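Local coordinates for D-alanyl transferase DltD (Enterococcus faecalis, PDB 6O93), which probably transfers D-alanine onto lipoteichoic acid in the cell-wall biogenesis of a Gram-positive bacterium, as a membrane-bound member of the SGNH-hydrolase clan, at residues 47-52 against 353-358; 52-57 against 211-216; 332-337 against 359-364. All blocks are in the same frame, centred on the assembly; numbering follows the deposited sequence.

Contact 1. Residues 47-52 against 353-358; sequences SELSRF and RGWLAV. With NA (sodium ion), chain K; PO4 (phosphate ion), chain F.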
loop_
_atom_site.group_PDB
_atom_site.type_symbol
_atom_site.label_atom_id
_atom_site.label_comp_id
_atom_site.label_asym_id
_atom_site.label_seq_id
_atom_site.Cartn_x
_atom_site.Cartn_y
_atom_site.Cartn_z
ATOM N N SER A 47 -0.848 -5.960 -3.900
ATOM C CA SER A 47 -1.629 -6.717 -4.875
ATOM C C SER A 47 -3.075 -6.934 -4.441
ATOM O O SER A 47 -3.932 -7.185 -5.296
ATOM C CB SER A 47 -0.967 -8.069 -5.151
ATOM O OG SER A 47 -0.879 -8.861 -3.978
ATOM N N GLU A 48 -3.373 -6.845 -3.145
ATOM C CA GLU A 48 -4.743 -7.067 -2.693
ATOM C C GLU A 48 -5.706 -6.021 -3.240
ATOM O O GLU A 48 -6.910 -6.288 -3.329
ATOM C CB GLU A 48 -4.801 -7.085 -1.163
ATOM C CG GLU A 48 -4.560 -5.737 -0.479
ATOM C CD GLU A 48 -3.109 -5.297 -0.518
ATOM O OE1 GLU A 48 -2.233 -6.142 -0.803
ATOM O OE2 GLU A 48 -2.846 -4.103 -0.262
ATOM N N LEU A 49 -5.205 -4.840 -3.611
ATOM C CA LEU A 49 -6.068 -3.776 -4.110
ATOM C C LEU A 49 -6.826 -4.173 -5.372
ATOM O O LEU A 49 -7.887 -3.602 -5.645
ATOM C CB LEU A 49 -5.238 -2.519 -4.386
ATOM C CG LEU A 49 -4.549 -1.885 -3.176
ATOM C CD1 LEU A 49 -3.684 -0.714 -3.608
ATOM C CD2 LEU A 49 -5.566 -1.434 -2.139
ATOM N N SER A 50 -6.313 -5.129 -6.146
ATOM C CA SER A 50 -6.937 -5.514 -7.405
ATOM C C SER A 50 -8.040 -6.551 -7.239
ATOM O O SER A 50 -8.705 -6.885 -8.225
ATOM C CB SER A 50 -5.880 -6.057 -8.373
ATOM O OG SER A 50 -5.310 -7.260 -7.884
ATOM N N ARG A 51 -8.255 -7.062 -6.026
ATOM C CA ARG A 51 -9.281 -8.075 -5.778
ATOM C C ARG A 51 -10.646 -7.394 -5.759
ATOM O O ARG A 51 -11.263 -7.169 -4.715
ATOM C CB ARG A 51 -8.999 -8.815 -4.478
ATOM C CG ARG A 51 -8.176 -10.078 -4.660
ATOM C CD ARG A 51 -6.863 -9.810 -5.375
ATOM N NE ARG A 51 -6.091 -11.037 -5.542
ATOM C CZ ARG A 51 -4.876 -11.095 -6.078
ATOM N NH1 ARG A 51 -4.275 -9.993 -6.505
ATOM N NH2 ARG A 51 -4.259 -12.264 -6.182
ATOM N N PHE A 52 -11.127 -7.072 -6.955
ATOM C CA PHE A 52 -12.381 -6.355 -7.100
ATOM C C PHE A 52 -13.573 -7.295 -6.973
ATOM O O PHE A 52 -13.515 -8.472 -7.342
ATOM C CB PHE A 52 -12.432 -5.636 -8.450
ATOM C CG PHE A 52 -11.944 -4.216 -8.400
ATOM C CD1 PHE A 52 -10.665 -3.921 -7.956
ATOM C CD2 PHE A 52 -12.763 -3.176 -8.809
ATOM C CE1 PHE A 52 -10.216 -2.612 -7.912
ATOM C CE2 PHE A 52 -12.320 -1.868 -8.769
ATOM C CZ PHE A 52 -11.044 -1.586 -8.321
ATOM N N ARG A 353 -16.218 -10.520 1.763
ATOM C CA ARG A 353 -16.598 -10.008 3.073
ATOM C C ARG A 353 -15.479 -9.227 3.748
ATOM O O ARG A 353 -15.760 -8.392 4.614
ATOM C CB ARG A 353 -17.042 -11.157 3.979
ATOM C CG ARG A 353 -18.328 -11.835 3.528
ATOM C CD ARG A 353 -18.774 -12.869 4.543
ATOM N NE ARG A 353 -19.111 -12.249 5.820
ATOM C CZ ARG A 353 -19.107 -12.882 6.989
ATOM N NH1 ARG A 353 -18.776 -14.167 7.056
ATOM N NH2 ARG A 353 -19.431 -12.225 8.095
ATOM N N GLY A 354 -14.223 -9.477 3.376
ATOM C CA GLY A 354 -13.130 -8.698 3.937
ATOM C C GLY A 354 -13.170 -7.248 3.491
ATOM O O GLY A 354 -13.053 -6.328 4.307
ATOM N N TRP A 355 -13.338 -7.022 2.187
ATOM C CA TRP A 355 -13.420 -5.654 1.686
ATOM C C TRP A 355 -14.666 -4.948 2.209
ATOM O O TRP A 355 -14.623 -3.750 2.510
ATOM C CB TRP A 355 -13.400 -5.650 0.159
ATOM C CG TRP A 355 -12.022 -5.747 -0.409
ATOM C CD1 TRP A 355 -11.527 -6.742 -1.198
ATOM C CD2 TRP A 355 -10.952 -4.811 -0.222
ATOM N NE1 TRP A 355 -10.216 -6.482 -1.521
ATOM C CE2 TRP A 355 -9.840 -5.302 -0.934
ATOM C CE3 TRP A 355 -10.827 -3.605 0.475
ATOM C CZ2 TRP A 355 -8.621 -4.632 -0.968
ATOM C CZ3 TRP A 355 -9.616 -2.939 0.437
ATOM C CH2 TRP A 355 -8.529 -3.454 -0.279
ATOM N N LEU A 356 -15.784 -5.668 2.322
ATOM C CA LEU A 356 -16.983 -5.074 2.903
ATOM C C LEU A 356 -16.710 -4.571 4.314
ATOM O O LEU A 356 -17.118 -3.461 4.676
ATOM C CB LEU A 356 -18.126 -6.090 2.913
ATOM C CG LEU A 356 -19.458 -5.579 3.472
ATOM C CD1 LEU A 356 -20.065 -4.529 2.544
ATOM C CD2 LEU A 356 -20.430 -6.727 3.702
ATOM N N ALA A 357 -16.023 -5.378 5.127
ATOM C CA ALA A 357 -15.675 -4.949 6.477
ATOM C C ALA A 357 -14.729 -3.757 6.445
ATOM O O ALA A 357 -14.902 -2.795 7.203
ATOM C CB ALA A 357 -15.053 -6.110 7.253
ATOM N N VAL A 358 -13.718 -3.801 5.573
ATOM C CA VAL A 358 -12.803 -2.669 5.445
ATOM C C VAL A 358 -13.558 -1.433 4.980
ATOM O O VAL A 358 -13.355 -0.329 5.502
ATOM C CB VAL A 358 -11.650 -3.020 4.485
ATOM C CG1 VAL A 358 -10.849 -1.774 4.139
ATOM C CG2 VAL A 358 -10.748 -4.079 5.099
HETATM NA NA NA K . -0.640 -8.008 -0.530
HETATM P P PO4 F . 2.541 -8.314 -2.310
HETATM O O1 PO4 F . 3.564 -7.204 -2.373
HETATM O O2 PO4 F . 2.440 -8.823 -0.891
HETATM O O3 PO4 F . 2.960 -9.443 -3.223
HETATM O O4 PO4 F . 1.196 -7.792 -2.754
#
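Packing of an indole against a 3-10 turn joins Trp355, on helix 352-367, to residues 47-52, the loop that follows strand 40-44 of the parallel sheet in this SGNH-hydrolase-like fold. The turn begins at Ser47, whose OG is hydrogen-bonded to His349 NE2; with Asp346 the three have a geometry consistent with a Ser-His-Asp triad, as in SGNH hydrolases. Trp355 reaches the loop with the benzo end and NE1 of its indole: Glu48 O lies at the edge, 3.4 Å from CZ2, while CH2 meets Leu49 CD2 at 4.0 Å, the two side chains crossing at about a right angle. A broad, flat side chain suits this place, since one ring system can touch backbone at Glu48 and Arg51 and a methyl group at Leu49. The indole NE1 comes within 3.4 Å of Arg51 O, but the angle is too poor for a hydrogen bond. Ile102 of strand 98-102 touches Glu48, Leu49 and Trp355 alike.

The same turn also carries the ion site. Glu48 has CG between its backbone N and carbonyl carbon (chi1 70°) and bends again at chi2, which carries the carboxylate to the sodium ion; OE1 binds the metal at 2.5 Å, and Ser46 and Ser104 complete the protein ligands. An anionic carboxylate is well matched to the cation. A phosphate ion, probably from the crystallisation liquor, also coordinates the sodium through O4, at the longer distance of 2.9 Å, and is gripped by two donors of Ser47: the backbone N at 3.0 Å from PO4 O4, and OG at 2.6 Å from that same oxygen.

Contact 2. Residues 52-57 against 211-216; sequences FSAFHP and MKQLPA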
loop_
_atom_site.group_PDB
_atom_site.type_symbol
_atom_site.label_atom_id
_atom_site.label_comp_id
_atom_site.label_asym_id
_atom_site.label_seq_id
_atom_site.Cartn_x
_atom_site.Cartn_y
_atom_site.Cartn_z
ATOM N N PHE A 52 -11.127 -7.072 -6.955
ATOM C CA PHE A 52 -12.381 -6.355 -7.100
ATOM C C PHE A 52 -13.573 -7.295 -6.973
ATOM O O PHE A 52 -13.515 -8.472 -7.342
ATOM C CB PHE A 52 -12.432 -5.636 -8.450
ATOM C CG PHE A 52 -11.944 -4.216 -8.400
ATOM C CD1 PHE A 52 -10.665 -3.921 -7.956
ATOM C CD2 PHE A 52 -12.763 -3.176 -8.809
ATOM C CE1 PHE A 52 -10.216 -2.612 -7.912
ATOM C CE2 PHE A 52 -12.320 -1.868 -8.769
ATOM C CZ PHE A 52 -11.044 -1.586 -8.321
ATOM N N SER A 53 -14.659 -6.754 -6.433
ATOM C CA SER A 53 -15.953 -7.421 -6.398
ATOM C C SER A 53 -16.998 -6.352 -6.114
ATOM O O SER A 53 -16.684 -5.162 -6.025
ATOM C CB SER A 53 -15.986 -8.538 -5.350
ATOM O OG SER A 53 -16.003 -8.006 -4.036
ATOM N N ALA A 54 -18.251 -6.782 -5.965
ATOM C CA ALA A 54 -19.316 -5.840 -5.641
ATOM C C ALA A 54 -19.069 -5.130 -4.316
ATOM O O ALA A 54 -19.646 -4.064 -4.080
ATOM C CB ALA A 54 -20.662 -6.565 -5.599
ATOM N N PHE A 55 -18.216 -5.688 -3.459
ATOM C CA PHE A 55 -17.984 -5.160 -2.123
ATOM C C PHE A 55 -16.626 -4.494 -1.979
ATOM O O PHE A 55 -16.266 -4.081 -0.871
ATOM C CB PHE A 55 -18.136 -6.292 -1.105
ATOM C CG PHE A 55 -19.316 -7.168 -1.381
ATOM C CD1 PHE A 55 -20.568 -6.835 -0.901
ATOM C CD2 PHE A 55 -19.180 -8.303 -2.160
ATOM C CE1 PHE A 55 -21.661 -7.628 -1.174
ATOM C CE2 PHE A 55 -20.268 -9.100 -2.436
ATOM C CZ PHE A 55 -21.512 -8.761 -1.945
ATOM N N HIS A 56 -15.866 -4.384 -3.063
ATOM C CA HIS A 56 -14.639 -3.606 -3.049
ATOM C C HIS A 56 -14.972 -2.131 -2.824
ATOM O O HIS A 56 -15.970 -1.632 -3.357
ATOM C CB HIS A 56 -13.898 -3.791 -4.372
ATOM C CG HIS A 56 -12.499 -3.258 -4.374
ATOM N ND1 HIS A 56 -12.211 -1.919 -4.531
ATOM C CD2 HIS A 56 -11.305 -3.887 -4.268
ATOM C CE1 HIS A 56 -10.902 -1.745 -4.508
ATOM N NE2 HIS A 56 -10.329 -2.924 -4.349
ATOM N N PRO A 57 -14.166 -1.405 -2.041
ATOM C CA PRO A 57 -14.498 0.004 -1.769
ATOM C C PRO A 57 -14.671 0.854 -3.016
ATOM O O PRO A 57 -15.485 1.784 -3.008
ATOM C CB PRO A 57 -13.311 0.482 -0.922
ATOM C CG PRO A 57 -12.802 -0.752 -0.267
ATOM C CD PRO A 57 -12.994 -1.852 -1.268
ATOM N N MET A 211 -21.636 -3.136 -9.969
ATOM C CA MET A 211 -22.685 -2.300 -9.395
ATOM C C MET A 211 -24.063 -2.917 -9.593
ATOM O O MET A 211 -24.948 -2.744 -8.746
ATOM C CB MET A 211 -22.642 -0.902 -10.012
ATOM C CG MET A 211 -21.619 0.025 -9.376
ATOM S SD MET A 211 -21.420 1.582 -10.266
ATOM C CE MET A 211 -23.101 2.190 -10.296
ATOM N N LYS A 212 -24.264 -3.639 -10.697
ATOM C CA LYS A 212 -25.547 -4.274 -10.976
ATOM C C LYS A 212 -25.874 -5.398 -10.001
ATOM O O LYS A 212 -27.017 -5.868 -9.989
ATOM C CB LYS A 212 -25.558 -4.813 -12.406
ATOM C CG LYS A 212 -25.341 -3.742 -13.469
ATOM C CD LYS A 212 -25.321 -4.330 -14.871
ATOM C CE LYS A 212 -25.142 -3.245 -15.921
ATOM N NZ LYS A 212 -25.001 -3.807 -17.294
ATOM N N GLN A 213 -24.912 -5.837 -9.191
ATOM C CA GLN A 213 -25.149 -6.872 -8.195
ATOM C C GLN A 213 -25.596 -6.314 -6.851
ATOM O O GLN A 213 -26.061 -7.082 -6.004
ATOM C CB GLN A 213 -23.879 -7.707 -7.986
ATOM C CG GLN A 213 -23.433 -8.498 -9.202
ATOM C CD GLN A 213 -22.133 -9.247 -8.960
ATOM O OE1 GLN A 213 -21.220 -8.738 -8.312
ATOM N NE2 GLN A 213 -22.050 -10.467 -9.477
ATOM N N LEU A 214 -25.470 -5.010 -6.638
ATOM C CA LEU A 214 -25.708 -4.411 -5.336
ATOM C C LEU A 214 -27.120 -3.841 -5.242
ATOM O O LEU A 214 -27.674 -3.369 -6.239
ATOM C CB LEU A 214 -24.696 -3.293 -5.074
ATOM C CG LEU A 214 -23.232 -3.727 -4.997
ATOM C CD1 LEU A 214 -22.327 -2.519 -5.152
ATOM C CD2 LEU A 214 -22.950 -4.445 -3.684
ATOM N N PRO A 215 -27.726 -3.863 -4.056
ATOM C CA PRO A 215 -29.043 -3.240 -3.895
ATOM C C PRO A 215 -28.968 -1.728 -4.054
ATOM O O PRO A 215 -27.902 -1.114 -3.992
ATOM C CB PRO A 215 -29.456 -3.635 -2.472
ATOM C CG PRO A 215 -28.183 -3.927 -1.770
ATOM C CD PRO A 215 -27.255 -4.485 -2.808
ATOM N N ALA A 216 -30.144 -1.130 -4.263
ATOM C CA ALA A 216 -30.216 0.304 -4.521
ATOM C C ALA A 216 -29.776 1.125 -3.315
ATOM O O ALA A 216 -29.231 2.221 -3.483
ATOM C CB ALA A 216 -31.638 0.688 -4.928
HETATM O O HOH W 1 -18.918 -9.401 -7.122
#
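Two type I beta turns meet here, Ser53 to His56 in the loop leading into helix 57-63 and Met211 to Leu214 in the loop after helix 204-211, and the small apolar Ala54 sits where they touch. Its methyl points at the second turn and is met by two side chains. Leu214 brings its forked end to the alanine: both methyls, CD1 and CD2, straddle Ala54 O at 3.3 Å, and CD2 also lies 3.7 Å from Ala54 CB. Leucine suits the spot because its two methyls can spread over neighbouring groups. With CG placed opposite the carbonyl carbon (chi1 -63°), the fork is turned toward Ala54 and also reaches the Phe55 ring, where CD2 approaches CE1 at 4.3 Å.

Gln213 contributes a polar edge. From CG onward its chain is extended, and OE1 comes within 3.5 Å of Ala54 CB. One water bridges the turns: it accepts from Ala54 N at 2.9 Å and donates to Gln213 OE1 at 2.7 Å. The water is thus the partner of the N-H, and the extended glutamine is long enough for OE1 to reach it.

Each turn is also held from within. Ser53 OG accepts from Phe55 N at 3.3 Å with an N-H...O angle of 161°, which makes an ST turn, and the backbone bond from His56 N to Ser53 O closes the beta turn; in the second turn Leu214 N bonds to Met211 O at 3.1 Å. Leu214 continues onto Leu60 and Lys63 of helix 57-63 and Leu223 of helix 220-233, while Phe55 reaches Leu356 of helix 352-367. His56, which ends the first turn, is also the N-cap of helix 57-63, its ND1 accepting from Ser58 N: a type I turn with an ST turn within it, running directly into a side-chain-capped helix.

Contact 3. Residues 332-337 against 359-364; sequences ADFSTC and DRQVDE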
loop_
_atom_site.group_PDB
_atom_site.type_symbol
_atom_site.label_atom_id
_atom_site.label_comp_id
_atom_site.label_asym_id
_atom_site.label_seq_id
_atom_site.Cartn_x
_atom_site.Cartn_y
_atom_site.Cartn_z
ATOM N N ALA A 332 -7.804 -0.654 11.746
ATOM C CA ALA A 332 -8.787 -1.713 11.523
ATOM C C ALA A 332 -8.019 -3.029 11.456
ATOM O O ALA A 332 -7.529 -3.432 10.401
ATOM C CB ALA A 332 -9.593 -1.457 10.254
ATOM N N ASP A 333 -7.913 -3.702 12.600
ATOM C CA ASP A 333 -7.139 -4.937 12.713
ATOM C C ASP A 333 -8.075 -6.119 12.493
ATOM O O ASP A 333 -8.819 -6.514 13.393
ATOM C CB ASP A 333 -6.455 -5.018 14.073
ATOM C CG ASP A 333 -5.609 -6.268 14.228
ATOM O OD1 ASP A 333 -5.432 -6.999 13.230
ATOM O OD2 ASP A 333 -5.122 -6.522 15.351
ATOM N N PHE A 334 -8.032 -6.694 11.292
ATOM C CA PHE A 334 -8.804 -7.886 10.974
ATOM C C PHE A 334 -7.950 -9.154 10.986
ATOM O O PHE A 334 -8.360 -10.176 10.426
ATOM C CB PHE A 334 -9.489 -7.722 9.616
ATOM C CG PHE A 334 -10.476 -6.588 9.566
ATOM C CD1 PHE A 334 -11.655 -6.645 10.288
ATOM C CD2 PHE A 334 -10.229 -5.471 8.785
ATOM C CE1 PHE A 334 -12.565 -5.605 10.240
ATOM C CE2 PHE A 334 -11.134 -4.428 8.734
ATOM C CZ PHE A 334 -12.304 -4.495 9.462
ATOM N N SER A 335 -6.772 -9.112 11.616
ATOM C CA SER A 335 -5.914 -10.290 11.658
ATOM C C SER A 335 -6.532 -11.425 12.468
ATOM O O SER A 335 -6.168 -12.586 12.257
ATOM C CB SER A 335 -4.542 -9.929 12.233
ATOM O OG SER A 335 -4.644 -9.492 13.578
ATOM N N THR A 336 -7.452 -11.116 13.381
ATOM C CA THR A 336 -8.154 -12.136 14.149
ATOM C C THR A 336 -9.342 -12.727 13.404
ATOM O O THR A 336 -10.026 -13.596 13.957
ATOM C CB THR A 336 -8.639 -11.553 15.480
ATOM O OG1 THR A 336 -9.385 -10.355 15.232
ATOM C CG2 THR A 336 -7.459 -11.243 16.392
ATOM N N CYS A 337 -9.602 -12.283 12.171
ATOM C CA CYS A 337 -10.717 -12.774 11.369
ATOM C C CYS A 337 -10.310 -13.905 10.434
ATOM O O CYS A 337 -10.948 -14.106 9.391
ATOM C CB CYS A 337 -11.329 -11.623 10.570
ATOM S SG CYS A 337 -11.909 -10.246 11.588
ATOM N N ASP A 359 -14.446 -1.599 3.999
ATOM C CA ASP A 359 -15.204 -0.465 3.479
ATOM C C ASP A 359 -15.984 0.239 4.583
ATOM O O ASP A 359 -16.061 1.473 4.608
ATOM C CB ASP A 359 -16.154 -0.936 2.377
ATOM C CG ASP A 359 -16.982 0.193 1.807
ATOM O OD1 ASP A 359 -16.449 0.956 0.969
ATOM O OD2 ASP A 359 -18.160 0.321 2.202
ATOM N N ARG A 360 -16.583 -0.524 5.500
ATOM C CA ARG A 360 -17.325 0.102 6.590
ATOM C C ARG A 360 -16.400 0.933 7.469
ATOM O O ARG A 360 -16.739 2.060 7.849
ATOM C CB ARG A 360 -18.047 -0.956 7.422
ATOM C CG ARG A 360 -18.694 -0.395 8.681
ATOM C CD ARG A 360 -19.710 -1.351 9.284
ATOM N NE ARG A 360 -19.107 -2.599 9.742
ATOM C CZ ARG A 360 -19.760 -3.539 10.419
ATOM N NH1 ARG A 360 -21.040 -3.374 10.724
ATOM N NH2 ARG A 360 -19.135 -4.646 10.795
ATOM N N GLN A 361 -15.223 0.399 7.795
ATOM C CA GLN A 361 -14.278 1.149 8.611
ATOM C C GLN A 361 -13.766 2.379 7.871
ATOM O O GLN A 361 -13.602 3.446 8.473
ATOM C CB GLN A 361 -13.120 0.247 9.033
ATOM C CG GLN A 361 -13.557 -0.942 9.873
ATOM C CD GLN A 361 -14.348 -0.523 11.096
ATOM O OE1 GLN A 361 -13.980 0.424 11.791
ATOM N NE2 GLN A 361 -15.453 -1.215 11.354
ATOM N N VAL A 362 -13.513 2.255 6.566
ATOM C CA VAL A 362 -13.081 3.412 5.785
ATOM C C VAL A 362 -14.176 4.472 5.764
ATOM O O VAL A 362 -13.921 5.659 5.998
ATOM C CB VAL A 362 -12.687 2.988 4.358
ATOM C CG1 VAL A 362 -12.502 4.215 3.477
ATOM C CG2 VAL A 362 -11.417 2.157 4.377
ATOM N N ASP A 363 -15.413 4.059 5.481
ATOM C CA ASP A 363 -16.511 5.016 5.394
ATOM C C ASP A 363 -16.710 5.744 6.718
ATOM O O ASP A 363 -16.841 6.974 6.752
ATOM C CB ASP A 363 -17.796 4.303 4.971
ATOM C CG ASP A 363 -18.842 5.259 4.436
ATOM O OD1 ASP A 363 -18.562 5.928 3.419
ATOM O OD2 ASP A 363 -19.940 5.344 5.026
ATOM N N GLU A 364 -16.741 4.998 7.826
ATOM C CA GLU A 364 -16.849 5.630 9.136
ATOM C C GLU A 364 -15.679 6.573 9.380
ATOM O O GLU A 364 -15.852 7.665 9.934
ATOM C CB GLU A 364 -16.917 4.564 10.231
ATOM C CG GLU A 364 -18.175 3.702 10.192
ATOM C CD GLU A 364 -18.147 2.582 11.219
ATOM O OE1 GLU A 364 -17.116 2.431 11.908
ATOM O OE2 GLU A 364 -19.154 1.851 11.340
#
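Phe334 presents the far end of its ring to Gln361, with CZ 3.8 Å from Gln361 CG and the methylene close to the ring plane, so the aromatic edge rather than a face makes the contact. The plane of the glutamine amide is inclined 66° to the ring, and it is the aliphatic part of the glutamine that does the touching. Gln361 is bent at chi2 (-55°), turning its amide aside after CG while leaving CB and CG beside the strand. Ala332 makes the second contact with this chain: its CB lies 4.0 Å from Gln361 CG and 4.1 Å from Gln361 CB. A methyl side chain lets helix and strand draw close, the Ala332 and Gln361 CA atoms being 6.8 Å apart, whereas the longer phenylalanine bridges from the chain beyond the strand. Glutamine fits a partly exposed position on the helix surface, since its methylenes can pack while its amide keeps a polar end.

Asp333 and Ser335 bracket Phe334 in an Asx turn, which probably helps to set the direction of the chain there. Asp333 OD1 accepts from Ser335 N at 3.0 Å and from Ser335 OG at 2.6 Å. The hydroxyl meets that oxygen on the syn side and near the carboxylate plane; the N-H approaches from above it. These two donors probably help to hold the carboxylate, whose other oxygen forms a salt bridge with Lys320. A type I beta turn from Phe334 to Cys337 follows.

Strand 331-333 is an outermost strand of the parallel sheet, bonded through Ala332 to strand 289-294. Helix 352-367 packs against the sheet through Gln361 on Ala332 and Val362 on Leu291 of strand 289-294, while Asp333 and Ser335 touch helix 309-324.

Overall arrangement
Helix 352-367 ties contacts 1 and 3 together: their centres are about 11 Å apart, and Val358 CG2 of contact 1 packs 3.7 Å from Phe334 CE2 of contact 3. Contact 2 shares Phe52 with contact 1, at about 12 Å between centres, and His56 NE2 probably hydrogen-bonds Leu49 O at 2.8 Å. Pro57 CD also meets Trp355 CE3 at 3.3 Å, so the first residue of helix 57-63 packs on the indole of contact 1. Contact 1 alone carries the sodium and phosphate ligands and Ser47, possibly the nucleophile of a Ser-His-Asp triad; contact 3 has the Phe334 side chain about 13 Å from the sodium ion, and contact 2 lies farther out from the chain centre.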